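Local coordinates for protein N-acetylgalactosaminyltransferase 7 (Homo sapiens, PDB 6IWR) that belongs to the polypeptide GalNAc transferase family and joins a GT-A-type glycosyltransferase domain to a ricin-type beta-trefoil lectin domain, at residues 125-129 with 168-173; 180-185 with 230-234. The contacts are given in a common frame with arbitrary orientation. Residues are numbered along the deposited sequence.

Contact 1. Residues 125-129 with 168-173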
loop_
_atom_site.group_PDB
_atom_site.type_symbol
_atom_site.label_atom_id
_atom_site.label_comp_id
_atom_site.label_asym_id
_atom_site.label_seq_id
_atom_site.Cartn_x
_atom_site.Cartn_y
_atom_site.Cartn_z
ATOM N N LEU A 125 25.189 13.321 17.372
ATOM C CA LEU A 125 25.139 14.338 16.328
ATOM C C LEU A 125 26.471 14.481 15.596
ATOM O O LEU A 125 26.482 14.972 14.458
ATOM C CB LEU A 125 24.736 15.682 16.911
ATOM C CG LEU A 125 23.392 15.673 17.631
ATOM C CD1 LEU A 125 23.169 17.021 18.320
ATOM C CD2 LEU A 125 22.286 15.336 16.659
ATOM N N ASP A 126 27.580 14.047 16.211
ATOM C CA ASP A 126 28.924 14.167 15.650
ATOM C C ASP A 126 29.488 12.821 15.200
ATOM O O ASP A 126 30.700 12.633 15.121
ATOM C CB ASP A 126 29.858 14.814 16.671
ATOM C CG ASP A 126 29.392 16.193 17.085
ATOM O OD1 ASP A 126 29.138 17.045 16.198
ATOM O OD2 ASP A 126 29.256 16.421 18.309
ATOM N N ARG A 127 28.619 11.879 14.892
ATOM C CA ARG A 127 29.076 10.542 14.578
ATOM C C ARG A 127 29.954 10.550 13.342
ATOM O O ARG A 127 29.822 11.409 12.468
ATOM C CB ARG A 127 27.892 9.606 14.358
ATOM C CG ARG A 127 27.146 9.846 13.045
ATOM C CD ARG A 127 26.430 8.606 12.734
ATOM N NE ARG A 127 25.626 8.671 11.533
ATOM C CZ ARG A 127 24.813 7.684 11.156
ATOM N NH1 ARG A 127 24.102 7.792 10.043
ATOM N NH2 ARG A 127 24.709 6.596 11.907
ATOM N N SER A 128 30.854 9.577 13.279
ATOM C CA SER A 128 31.626 9.316 12.078
ATOM C C SER A 128 30.734 8.565 11.102
ATOM O O SER A 128 29.643 8.137 11.483
ATOM C CB SER A 128 32.870 8.513 12.419
ATOM O OG SER A 128 32.506 7.335 13.122
ATOM N N VAL A 129 31.179 8.379 9.861
ATOM C CA VAL A 129 30.328 7.791 8.834
ATOM C C VAL A 129 31.187 6.940 7.906
ATOM O O VAL A 129 32.403 7.105 7.834
ATOM C CB VAL A 129 29.558 8.913 8.093
ATOM C CG1 VAL A 129 29.628 8.720 6.615
ATOM C CG2 VAL A 129 28.122 8.960 8.580
ATOM N N HIS A 168 25.622 19.671 12.404
ATOM C CA HIS A 168 26.868 19.175 12.981
ATOM C C HIS A 168 27.751 18.585 11.891
ATOM O O HIS A 168 28.943 18.900 11.790
ATOM C CB HIS A 168 26.593 18.128 14.074
ATOM C CG HIS A 168 26.343 18.714 15.432
ATOM N ND1 HIS A 168 27.279 18.691 16.445
ATOM C CD2 HIS A 168 25.253 19.334 15.947
ATOM C CE1 HIS A 168 26.780 19.274 17.521
ATOM N NE2 HIS A 168 25.549 19.669 17.249
ATOM N N SER A 169 27.165 17.751 11.037
ATOM C CA SER A 169 27.933 17.123 9.974
ATOM C C SER A 169 28.587 18.171 9.076
ATOM O O SER A 169 29.774 18.064 8.756
ATOM C CB SER A 169 27.014 16.169 9.209
ATOM O OG SER A 169 26.933 16.453 7.833
ATOM N N VAL A 170 27.844 19.219 8.698
ATOM C CA VAL A 170 28.399 20.276 7.845
ATOM C C VAL A 170 29.538 21.000 8.554
ATOM O O VAL A 170 30.610 21.244 7.970
ATOM C CB VAL A 170 27.297 21.265 7.424
ATOM C CG1 VAL A 170 27.929 22.502 6.779
ATOM C CG2 VAL A 170 26.300 20.595 6.492
ATOM N N ILE A 171 29.317 21.363 9.822
ATOM C CA ILE A 171 30.379 21.944 10.631
ATOM C C ILE A 171 31.571 20.987 10.716
ATOM O O ILE A 171 32.730 21.397 10.583
ATOM C CB ILE A 171 29.817 22.311 12.017
ATOM C CG1 ILE A 171 28.661 23.307 11.866
ATOM C CG2 ILE A 171 30.902 22.861 12.920
ATOM C CD1 ILE A 171 28.991 24.701 12.351
ATOM N N LYS A 172 31.313 19.689 10.872
ATOM C CA LYS A 172 32.430 18.781 11.125
ATOM C C LYS A 172 33.328 18.607 9.905
ATOM O O LYS A 172 34.549 18.539 10.042
ATOM C CB LYS A 172 31.935 17.422 11.602
ATOM C CG LYS A 172 33.037 16.614 12.243
ATOM C CD LYS A 172 32.504 15.385 12.961
ATOM C CE LYS A 172 33.605 14.584 13.605
ATOM N NZ LYS A 172 33.111 13.249 14.031
ATOM N N ARG A 173 32.766 18.500 8.712
ATOM C CA ARG A 173 33.561 18.052 7.577
ATOM C C ARG A 173 33.822 19.158 6.566
ATOM O O ARG A 173 34.282 18.885 5.450
ATOM C CB ARG A 173 32.884 16.862 6.915
ATOM C CG ARG A 173 32.488 15.827 7.931
ATOM C CD ARG A 173 32.030 14.573 7.276
ATOM N NE ARG A 173 31.964 13.510 8.270
ATOM C CZ ARG A 173 30.858 13.114 8.894
ATOM N NH1 ARG A 173 30.929 12.142 9.791
ATOM N NH2 ARG A 173 29.691 13.676 8.620
#
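A loop held against the C-terminal part of a helix through two backbone carbonyls and the D126 carboxylate defines this contact, on the flank of the GT-A fold. Residues 125-129 have no regular structure; H168, K172 and R173 of helix 160-173 reach across to them. A His-carboxylate hydrogen bond links H168 ND1 to D126 OD1 and is very short at 2.5 Å. The same imidazole takes L125 over one face in a CH-pi contact, L125 CB standing 3.8 Å from the ring centroid. One turn on, the extended K172 gives a 2.7 Å hydrogen bond from NZ to D126 O, while R173 NH1 makes a weak one of 3.0 Å to R127 O. E81 forms salt bridges with both K172 and R173, so the two cations are shared between the loop and a more N-terminal part of the chain. The R127 guanidinium forms a salt bridge with E245. The H168 ring also meets W205 edge-to-face, while V170 and I171 pack on I182 of strand 179-186.

Contact 2. Residues 180-185 with 230-234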
loop_
_atom_site.group_PDB
_atom_site.type_symbol
_atom_site.label_atom_id
_atom_site.label_comp_id
_atom_site.label_asym_id
_atom_site.label_seq_id
_atom_site.Cartn_x
_atom_site.Cartn_y
_atom_site.Cartn_z
ATOM N N ALA A 180 30.774 30.250 5.075
ATOM C CA ALA A 180 30.476 31.628 5.443
ATOM C C ALA A 180 29.386 31.737 6.505
ATOM O O ALA A 180 29.384 32.706 7.278
ATOM C CB ALA A 180 30.070 32.415 4.198
ATOM N N GLU A 181 28.454 30.778 6.552
ATOM C CA GLU A 181 27.271 30.804 7.409
ATOM C C GLU A 181 26.423 29.587 7.063
ATOM O O GLU A 181 26.475 29.077 5.940
ATOM C CB GLU A 181 26.444 32.091 7.216
ATOM C CG GLU A 181 25.777 32.158 5.844
ATOM C CD GLU A 181 24.950 33.415 5.594
ATOM O OE1 GLU A 181 24.583 34.096 6.587
ATOM O OE2 GLU A 181 24.669 33.712 4.395
ATOM N N ILE A 182 25.640 29.127 8.031
ATOM C CA ILE A 182 24.640 28.098 7.809
ATOM C C ILE A 182 23.300 28.740 8.125
ATOM O O ILE A 182 23.024 29.082 9.282
ATOM C CB ILE A 182 24.872 26.848 8.669
ATOM C CG1 ILE A 182 26.222 26.186 8.317
ATOM C CG2 ILE A 182 23.699 25.882 8.475
ATOM C CD1 ILE A 182 26.628 25.010 9.239
ATOM N N VAL A 183 22.477 28.923 7.102
ATOM C CA VAL A 183 21.190 29.599 7.231
ATOM C C VAL A 183 20.094 28.542 7.268
ATOM O O VAL A 183 19.853 27.855 6.266
ATOM C CB VAL A 183 20.967 30.581 6.071
ATOM C CG1 VAL A 183 19.506 31.058 6.042
ATOM C CG2 VAL A 183 21.922 31.744 6.174
ATOM N N LEU A 184 19.435 28.392 8.413
ATOM C CA LEU A 184 18.275 27.515 8.498
ATOM C C LEU A 184 17.042 28.353 8.201
ATOM O O LEU A 184 16.904 29.461 8.729
ATOM C CB LEU A 184 18.158 26.851 9.871
ATOM C CG LEU A 184 19.404 26.242 10.523
ATOM C CD1 LEU A 184 19.080 25.840 11.960
ATOM C CD2 LEU A 184 20.006 25.049 9.743
ATOM N N ILE A 185 16.181 27.850 7.323
ATOM C CA ILE A 185 14.934 28.516 6.963
ATOM C C ILE A 185 13.789 27.690 7.525
ATOM O O ILE A 185 13.483 26.598 7.026
ATOM C CB ILE A 185 14.774 28.693 5.448
ATOM C CG1 ILE A 185 15.918 29.507 4.868
ATOM C CG2 ILE A 185 13.446 29.382 5.161
ATOM C CD1 ILE A 185 15.835 30.956 5.190
ATOM N N LYS A 230 17.927 35.490 2.096
ATOM C CA LYS A 230 18.365 35.743 3.457
ATOM C C LYS A 230 19.764 35.224 3.725
ATOM O O LYS A 230 20.302 35.477 4.808
ATOM C CB LYS A 230 17.367 35.140 4.457
ATOM C CG LYS A 230 16.064 35.964 4.562
ATOM C CD LYS A 230 14.870 35.092 4.921
ATOM C CE LYS A 230 13.710 35.926 5.432
ATOM N NZ LYS A 230 14.216 37.074 6.241
ATOM N N ALA A 231 20.372 34.531 2.767
ATOM C CA ALA A 231 21.693 33.934 2.954
ATOM C C ALA A 231 22.618 34.707 2.034
ATOM O O ALA A 231 22.764 34.379 0.860
ATOM C CB ALA A 231 21.704 32.448 2.645
ATOM N N LYS A 232 23.240 35.744 2.584
ATOM C CA LYS A 232 23.871 36.775 1.779
ATOM C C LYS A 232 25.389 36.726 1.789
ATOM O O LYS A 232 26.006 37.338 0.912
ATOM C CB LYS A 232 23.444 38.151 2.275
ATOM C CG LYS A 232 21.971 38.364 2.304
ATOM C CD LYS A 232 21.681 39.459 3.280
ATOM C CE LYS A 232 20.444 40.222 2.909
ATOM N NZ LYS A 232 20.796 41.671 2.999
ATOM N N LEU A 233 25.995 36.008 2.746
ATOM C CA LEU A 233 27.435 36.072 2.989
ATOM C C LEU A 233 28.264 35.242 2.010
ATOM O O LEU A 233 29.410 35.594 1.722
ATOM C CB LEU A 233 27.729 35.589 4.391
ATOM C CG LEU A 233 27.614 36.525 5.570
ATOM C CD1 LEU A 233 26.717 37.695 5.269
ATOM C CD2 LEU A 233 27.108 35.725 6.745
ATOM N N GLY A 234 27.764 34.106 1.549
ATOM C CA GLY A 234 28.603 33.215 0.790
ATOM C C GLY A 234 28.627 33.528 -0.699
ATOM O O GLY A 234 27.726 34.099 -1.308
HETATM O O HOH W 1 23.066 36.271 5.773
#
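E181, L233 and A180 carry most of the buried surface where strand 179-186 meets the loop following helix 219-230. E181 points its carboxylate into the bend of residues 231-233: OE2 accepts a hydrogen bond from L233 N at 3.1 Å, and a water bound to E181 OE1 at 2.8 Å donates to K230 O at 3.0 Å and accepts from K232 N at 3.2 Å. L233 folds over this acid, its CD2 3.0 Å from E181 OE1, and rests on the strand with A180 CB and L233 CB 3.9 Å apart. A180 CB also lies 3.8 Å from G234 CA. Farther along the strand, V183 CG2 packs on A231 CB at 3.6 Å. S150 of strand 149-155 and K210 of strand 209-213 give E181 a hydrogen bond and a salt bridge respectively. One buried carboxylate thus satisfies loop amides directly and through water, with its charge balanced by K210, while the apolar side chains of A180, V183, A231 and L233 pack alongside.

Overall arrangement
Both contacts are partly buried and lie on the same side of the chain's centre, about 19 Å apart between their centres, in series along the sequence. They flank the same helix-strand unit: contact 1 uses helix 160-173 and contact 2 the following strand 179-186, and the two meet where I171 CG1 and V170 CG1 each lie 3.7 Å from I182 CD1. I182 faces the helix, whereas E181 and V183 meet 230-234. H168, K172 and D126 of contact 1 are partly exposed; in contact 2 E181 is buried and L233 exposed. In contact 1 helix side chains donate to loop carbonyls and the D126 carboxylate; in contact 2 the strand's E181 accepts from a loop amide and reaches another through water.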